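Long-range contacts in putative sarcosine dimethylglycine methyltransferase (Galdieria sulphuraria, PDB 2O57), which is a putative sarcosine dimethylglycine methyltransferase, so it probably transfers methyl groups from S-adenosylmethionine to the nitrogen of glycine derivatives: residues R34-H38 with E255-C260; W69-L74 with V182-T186; S198-I202 with G282-W286. All blocks are in the same frame, centred on the assembly; numbering follows the deposited sequence.

Interaction 1 (R34-H38 with E255-C260); sequences RFYFH and EIASFC
Residues 34-38 form one turn of helix 27-40, with His38 N bonded to Arg34 O (2.9 Å). Residues 255-260 run from a short, weakly bonded helix into a turn. Phe259 N (3.0 Å) and Cys260 N (2.7 Å) both bond back to Ile256 O. The CA atoms come nearest at Phe35 and Cys260, 6.8 Å apart.

Two hydrogen bonds span the gap. His38, with chi1 t, gives NE2 to Glu255 OE2 at 2.5 Å, a short His-carboxylate bond. Glu255 is extended (chi1 t, chi2 t) and also forms a salt bridge with Arg252. Arg34 (chi1 m, chi2 and chi3 t) gives NH1 to the backbone Phe259 O at 2.9 Å.

Apolar contacts fill the space between. Phe35 CD1 meets Ile256 CD1 at 3.9 Å, and Phe35 CB lies 3.9 Å from Cys260 SG.

The rings of His38 and Phe259 meet obliquely, with centroids 5.4 Å apart and planes at 55°. Phe259 takes chi1 p. His38 CD2 also touches Ile256 CG2 at 3.6 Å.

Phe35 and Ile256 both also reach Leu249 of helix 235-251. Helix 27-40 thus packs on the turn between helices 253-256 and 262-280, with helix 235-251 alongside, as plain packing within the helical part of the methyltransferase chain.

Interaction 2 (W69-L74 with V182-T186); sequences WLASEL and VMAIT
Residues 69-74 are helical, within helix 59-76, and residues 182-186 are extended, within strand 181-190. The axes of the two segments approach to 9.2 Å and run nearly antiparallel, at 158°. The nearest CA pair is Leu74 and Ala184, 6.6 Å apart. No hydrogen bond crosses.

Trp69 (chi1 t) starts sideways, but its ring comes nearer and puts CZ3 4.2 Å from Thr186 CG2. Thr186 OG1 makes a hydrogen bond with Asp158 OD1. Leu70 points to the strand with chi1 t and chi2 p. Its CG lies 4.1 Å from Ala184 CB, and its CD1 is 3.9 Å from Thr186 CG2.

Ala71 points away and packs on helix 95-104. Glu73 bends aside (chi1 m, chi2 m) and accepts a hydrogen bond at OE2 from Trp69 NE1, 2.9 Å. Its carboxylate also pairs with Arg230 and with Arg234 of the second subunit. Leu74 (chi1 t, chi2 p) brings CD1 to 3.5 Å from Val182 CG1 and 3.9 Å from Ala184 CB.

Alternate strand residues Val182, Ala184 and Thr186 face the helix. A helix laid on the central sheet in this way is characteristic of the Rossmann-like methyltransferase fold.

Interaction 3 (S198-I202 with G282-W286); sequences SIQPI and GKLTW
Residues 198-202 enter helix 200-206, with Ile199 at the N-cap position and Gln200 to Ile202 in helical conformation. Residues 282-286 leave helix 262-280 and enter strand 284-293. Gly282 has phi 70° and psi 22°, and closes the preceding helix with a Schellman motif. Lys283 follows at phi -95° and psi -30°, and the chain is extended from Leu284 on. The closest CA atoms are those of Ile199 and Lys283, 7.5 Å apart.

No hydrogen bond joins the segments. The contact packs the start of a helix against the start of a strand in the seven-stranded sheet, whose antiparallel strand 284-293 lies between 181-190 and 226-233, the 3-2-1-4-5-7-6 order of class I methyltransferases.

Leu284 (chi1 m, chi2 t) points across to the start of helix 200-206 and its N-cap residue. Its CD1 is 3.5 Å from Ile202 CD1, and its CD2 is 3.9 Å from Ile199 CG2. Ile202 has chi1 t and chi2 t; Ile199 has chi1 p and chi2 t. Trp275 of helix 262-280 touches both Ile202 and Leu284.

The Lys283 side chain (chi1 m, chi2 t, chi3 t) extends toward Ser198 and Ile199. Its CD lies 4.0 Å from Ile199 CG2, and its CE 3.3 Å from Ser198 OG.

Overall arrangement
Interactions 2 and 3 meet on the central sheet, where strands 181-190 and 284-293 are neighbours. Their centres are 24 Å apart, but they touch through Trp286 of residues 282-286: its CZ2 is 3.6 Å from Thr186 CB, and its CH2 is 3.9 Å from Trp69 CZ3. Thr186 and Trp286 also share Asp158 as a hydrogen-bond partner. Interaction 1 touches neither. Its centre lies about 31 Å from that of interaction 2, across the chain's centre, and about 27 Å from that of interaction 3. Helix 262-280 contacts both interaction 1 and interaction 3. Phe37 of residues 34-38 meets the ring of Tyr93 in the glycine-rich turn (Gly90, Gly92, Gly94), which is consistent with S-adenosylmethionine binding.

Interaction 1 (R34-H38 with E255-C260)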
# COMPACT_ATOMS: atom_id res chain seq x y z
N ARG A 34 0.48 6.55 -29.04
CA ARG A 34 -0.23 7.58 -29.79
C ARG A 34 -1.60 7.91 -29.13
O ARG A 34 -2.00 9.09 -29.09
CB ARG A 34 -0.48 7.15 -31.24
CG ARG A 34 0.80 7.07 -32.11
CD ARG A 34 0.42 6.69 -33.53
NE ARG A 34 1.57 6.70 -34.45
CZ ARG A 34 1.47 6.39 -35.74
NH1 ARG A 34 0.29 6.03 -36.28
NH2 ARG A 34 2.54 6.45 -36.50
N PHE A 35 -2.30 6.86 -28.69
CA PHE A 35 -3.56 7.02 -27.98
C PHE A 35 -3.36 7.78 -26.67
O PHE A 35 -4.03 8.75 -26.44
CB PHE A 35 -4.29 5.69 -27.72
CG PHE A 35 -5.43 5.82 -26.71
CD1 PHE A 35 -6.64 6.45 -27.07
CD2 PHE A 35 -5.30 5.32 -25.42
CE1 PHE A 35 -7.69 6.58 -26.14
CE2 PHE A 35 -6.32 5.44 -24.48
CZ PHE A 35 -7.52 6.08 -24.83
N TYR A 36 -2.45 7.33 -25.81
CA TYR A 36 -2.24 8.03 -24.53
C TYR A 36 -1.74 9.46 -24.73
O TYR A 36 -2.19 10.42 -24.06
CB TYR A 36 -1.23 7.27 -23.70
CG TYR A 36 -1.80 6.09 -22.95
CD1 TYR A 36 -2.52 6.27 -21.76
CD2 TYR A 36 -1.64 4.79 -23.45
CE1 TYR A 36 -3.01 5.17 -21.05
CE2 TYR A 36 -2.15 3.69 -22.75
CZ TYR A 36 -2.82 3.89 -21.55
OH TYR A 36 -3.30 2.81 -20.85
N PHE A 37 -0.79 9.62 -25.63
CA PHE A 37 -0.32 10.96 -25.94
C PHE A 37 -1.46 11.84 -26.47
O PHE A 37 -1.52 13.01 -26.16
CB PHE A 37 0.89 10.92 -26.91
CG PHE A 37 1.51 12.25 -27.15
CD1 PHE A 37 2.39 12.80 -26.22
CD2 PHE A 37 1.20 12.97 -28.30
CE1 PHE A 37 2.99 14.08 -26.45
CE2 PHE A 37 1.78 14.22 -28.54
CZ PHE A 37 2.67 14.78 -27.61
N HIS A 38 -2.35 11.30 -27.28
CA HIS A 38 -3.42 12.11 -27.90
C HIS A 38 -4.28 12.73 -26.80
O HIS A 38 -4.69 13.87 -26.91
CB HIS A 38 -4.28 11.26 -28.82
CG HIS A 38 -5.50 11.97 -29.35
ND1 HIS A 38 -5.44 12.95 -30.33
CD2 HIS A 38 -6.82 11.84 -29.04
CE1 HIS A 38 -6.66 13.38 -30.60
NE2 HIS A 38 -7.51 12.73 -29.83
N GLU A 255 -12.24 9.76 -33.62
CA GLU A 255 -11.29 10.86 -33.53
C GLU A 255 -9.82 10.42 -33.77
O GLU A 255 -9.01 11.16 -34.33
CB GLU A 255 -11.50 11.47 -32.15
CG GLU A 255 -10.63 12.61 -31.72
CD GLU A 255 -10.91 12.98 -30.27
OE1 GLU A 255 -12.10 13.02 -29.90
OE2 GLU A 255 -9.96 13.21 -29.50
N ILE A 256 -9.49 9.20 -33.38
CA ILE A 256 -8.10 8.70 -33.43
C ILE A 256 -7.86 7.70 -34.57
O ILE A 256 -6.72 7.23 -34.78
CB ILE A 256 -7.73 8.01 -32.09
CG1 ILE A 256 -8.58 6.74 -31.88
CG2 ILE A 256 -7.85 9.00 -30.91
CD1 ILE A 256 -8.26 5.98 -30.61
N ALA A 257 -8.91 7.38 -35.33
CA ALA A 257 -8.89 6.20 -36.23
C ALA A 257 -7.90 6.32 -37.39
O ALA A 257 -7.51 5.30 -38.01
CB ALA A 257 -10.25 5.93 -36.77
N SER A 258 -7.50 7.55 -37.71
CA SER A 258 -6.47 7.72 -38.76
C SER A 258 -5.07 7.24 -38.31
O SER A 258 -4.26 6.80 -39.14
CB SER A 258 -6.39 9.18 -39.28
OG SER A 258 -5.94 10.07 -38.26
N PHE A 259 -4.76 7.35 -37.01
CA PHE A 259 -3.42 7.03 -36.52
C PHE A 259 -3.40 5.91 -35.48
O PHE A 259 -2.34 5.39 -35.19
CB PHE A 259 -2.70 8.28 -36.00
CG PHE A 259 -3.43 8.98 -34.86
CD1 PHE A 259 -3.31 8.55 -33.55
CD2 PHE A 259 -4.23 10.11 -35.13
CE1 PHE A 259 -3.96 9.22 -32.51
CE2 PHE A 259 -4.89 10.79 -34.07
CZ PHE A 259 -4.75 10.33 -32.80
N CYS A 260 -4.57 5.59 -34.91
CA CYS A 260 -4.76 4.36 -34.11
C CYS A 260 -5.83 3.55 -34.86
O CYS A 260 -7.03 3.79 -34.69
CB CYS A 260 -5.22 4.69 -32.68
SG CYS A 260 -4.01 5.56 -31.65

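Interaction 2 (W69-L74 with V182-T186)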
# COMPACT_ATOMS: atom_id res chain seq x y z
N TRP A 69 0.89 9.89 -4.06
CA TRP A 69 1.02 8.77 -3.09
C TRP A 69 2.44 8.19 -3.13
O TRP A 69 3.09 8.06 -2.09
CB TRP A 69 -0.02 7.63 -3.35
CG TRP A 69 0.37 6.32 -2.69
CD1 TRP A 69 0.44 6.06 -1.34
CD2 TRP A 69 0.76 5.10 -3.35
NE1 TRP A 69 0.86 4.76 -1.13
CE2 TRP A 69 1.05 4.15 -2.34
CE3 TRP A 69 0.89 4.72 -4.70
CZ2 TRP A 69 1.47 2.85 -2.63
CZ3 TRP A 69 1.31 3.42 -5.00
CH2 TRP A 69 1.59 2.49 -3.96
N LEU A 70 2.93 7.85 -4.32
CA LEU A 70 4.25 7.21 -4.42
C LEU A 70 5.35 8.15 -3.93
O LEU A 70 6.24 7.72 -3.21
CB LEU A 70 4.58 6.72 -5.84
CG LEU A 70 5.78 5.73 -5.94
CD1 LEU A 70 5.43 4.33 -5.29
CD2 LEU A 70 6.09 5.51 -7.44
N ALA A 71 5.24 9.42 -4.29
CA ALA A 71 6.20 10.43 -3.87
C ALA A 71 6.14 10.61 -2.34
O ALA A 71 7.16 10.74 -1.69
CB ALA A 71 5.94 11.73 -4.58
N SER A 72 4.94 10.54 -1.77
CA SER A 72 4.80 10.64 -0.32
C SER A 72 5.47 9.46 0.40
O SER A 72 6.13 9.66 1.41
CB SER A 72 3.32 10.78 0.06
OG SER A 72 3.17 10.87 1.47
N GLU A 73 5.34 8.25 -0.15
CA GLU A 73 5.94 7.05 0.43
C GLU A 73 7.47 7.24 0.39
O GLU A 73 8.14 7.08 1.39
CB GLU A 73 5.49 5.77 -0.31
CG GLU A 73 3.95 5.47 -0.20
CD GLU A 73 3.53 4.95 1.14
OE1 GLU A 73 4.41 4.57 1.96
OE2 GLU A 73 2.32 4.89 1.40
N LEU A 74 7.98 7.63 -0.77
CA LEU A 74 9.40 7.88 -0.94
C LEU A 74 9.92 8.98 0.00
O LEU A 74 10.99 8.85 0.58
CB LEU A 74 9.68 8.26 -2.39
CG LEU A 74 11.09 8.08 -2.95
CD1 LEU A 74 11.68 6.71 -2.62
CD2 LEU A 74 11.02 8.27 -4.49
N VAL A 182 17.15 4.43 -1.95
CA VAL A 182 15.82 3.86 -1.84
C VAL A 182 15.22 3.75 -3.24
O VAL A 182 15.36 4.67 -4.05
CB VAL A 182 14.91 4.69 -0.87
CG1 VAL A 182 13.44 4.18 -0.88
CG2 VAL A 182 15.43 4.58 0.58
N MSE A 183 14.56 2.63 -3.53
CA MSE A 183 13.87 2.51 -4.81
C MSE A 183 12.37 2.38 -4.60
O MSE A 183 11.93 1.51 -3.84
CB MSE A 183 14.37 1.30 -5.58
CG MSE A 183 13.54 1.04 -6.85
SE MSE A 183 14.40 -0.03 -8.23
CE MSE A 183 14.33 -1.71 -7.41
N ALA A 184 11.60 3.18 -5.33
CA ALA A 184 10.14 3.06 -5.32
C ALA A 184 9.66 2.62 -6.70
O ALA A 184 9.96 3.27 -7.71
CB ALA A 184 9.48 4.40 -4.90
N ILE A 185 8.93 1.50 -6.76
CA ILE A 185 8.41 0.98 -8.03
C ILE A 185 6.94 0.70 -7.96
O ILE A 185 6.38 0.47 -6.85
CB ILE A 185 9.13 -0.30 -8.54
CG1 ILE A 185 8.84 -1.53 -7.63
CG2 ILE A 185 10.62 -0.04 -8.66
CD1 ILE A 185 9.30 -2.86 -8.27
N THR A 186 6.29 0.75 -9.12
CA THR A 186 4.93 0.25 -9.29
C THR A 186 4.94 -0.63 -10.55
O THR A 186 5.77 -0.42 -11.44
CB THR A 186 3.81 1.38 -9.42
OG1 THR A 186 3.90 2.11 -10.68
CG2 THR A 186 3.74 2.31 -8.21

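Interaction 3 (S198-I202 with G282-W286)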
# COMPACT_ATOMS: atom_id res chain seq x y z
N SER A 198 -2.16 -20.15 -16.13
CA SER A 198 -3.50 -19.64 -15.81
C SER A 198 -3.76 -18.19 -16.26
O SER A 198 -4.85 -17.68 -16.08
CB SER A 198 -3.77 -19.83 -14.31
OG SER A 198 -4.28 -18.65 -13.73
N ILE A 199 -2.75 -17.56 -16.87
CA ILE A 199 -2.83 -16.18 -17.37
C ILE A 199 -2.26 -16.09 -18.79
O ILE A 199 -1.77 -15.06 -19.24
CB ILE A 199 -2.12 -15.16 -16.45
CG1 ILE A 199 -0.67 -15.60 -16.12
CG2 ILE A 199 -2.97 -14.88 -15.18
CD1 ILE A 199 0.17 -14.49 -15.47
N GLN A 200 -2.38 -17.20 -19.50
CA GLN A 200 -1.87 -17.36 -20.83
C GLN A 200 -2.50 -16.36 -21.83
O GLN A 200 -1.76 -15.74 -22.61
CB GLN A 200 -2.03 -18.83 -21.26
CG GLN A 200 -1.05 -19.32 -22.31
CD GLN A 200 0.38 -19.01 -21.93
OE1 GLN A 200 0.88 -19.45 -20.89
NE2 GLN A 200 1.04 -18.20 -22.76
N PRO A 201 -3.85 -16.21 -21.84
CA PRO A 201 -4.42 -15.20 -22.71
C PRO A 201 -3.75 -13.84 -22.60
O PRO A 201 -3.42 -13.23 -23.61
CB PRO A 201 -5.87 -15.12 -22.25
CG PRO A 201 -6.17 -16.48 -21.81
CD PRO A 201 -4.91 -16.93 -21.11
N ILE A 202 -3.51 -13.37 -21.37
CA ILE A 202 -2.88 -12.07 -21.20
C ILE A 202 -1.37 -12.08 -21.51
O ILE A 202 -0.86 -11.12 -22.09
CB ILE A 202 -3.19 -11.42 -19.83
CG1 ILE A 202 -2.96 -9.91 -19.89
CG2 ILE A 202 -2.45 -12.11 -18.64
CD1 ILE A 202 -3.34 -9.22 -18.66
N GLY A 282 -9.14 -12.28 -9.45
CA GLY A 282 -8.11 -12.44 -8.41
C GLY A 282 -6.81 -13.03 -8.93
O GLY A 282 -6.03 -13.56 -8.14
N LYS A 283 -6.55 -12.94 -10.23
CA LYS A 283 -5.29 -13.42 -10.80
C LYS A 283 -4.22 -12.32 -10.95
O LYS A 283 -3.05 -12.61 -10.92
CB LYS A 283 -5.49 -14.05 -12.18
CG LYS A 283 -6.50 -15.23 -12.19
CD LYS A 283 -6.40 -15.96 -13.50
CE LYS A 283 -7.26 -17.20 -13.49
NZ LYS A 283 -8.37 -16.98 -14.46
N LEU A 284 -4.66 -11.09 -11.15
CA LEU A 284 -3.77 -9.98 -11.49
C LEU A 284 -3.95 -8.85 -10.51
O LEU A 284 -5.03 -8.66 -9.94
CB LEU A 284 -4.05 -9.47 -12.90
CG LEU A 284 -4.00 -10.51 -14.03
CD1 LEU A 284 -4.35 -9.81 -15.37
CD2 LEU A 284 -2.62 -11.12 -14.14
N THR A 285 -2.89 -8.08 -10.32
CA THR A 285 -2.98 -6.91 -9.43
C THR A 285 -2.08 -5.77 -9.89
O THR A 285 -1.34 -5.91 -10.84
CB THR A 285 -2.67 -7.30 -7.93
OG1 THR A 285 -2.97 -6.20 -7.09
CG2 THR A 285 -1.21 -7.73 -7.71
N TRP A 286 -2.18 -4.62 -9.23
CA TRP A 286 -1.23 -3.54 -9.47
C TRP A 286 -0.42 -3.43 -8.21
O TRP A 286 -0.97 -3.12 -7.16
CB TRP A 286 -1.95 -2.22 -9.80
CG TRP A 286 -1.00 -1.05 -10.03
CD1 TRP A 286 0.04 -0.99 -10.94
CD2 TRP A 286 -1.01 0.19 -9.35
NE1 TRP A 286 0.69 0.20 -10.83
CE2 TRP A 286 0.05 0.97 -9.89
CE3 TRP A 286 -1.82 0.75 -8.35
CZ2 TRP A 286 0.33 2.27 -9.45
CZ3 TRP A 286 -1.55 2.06 -7.92
CH2 TRP A 286 -0.47 2.80 -8.47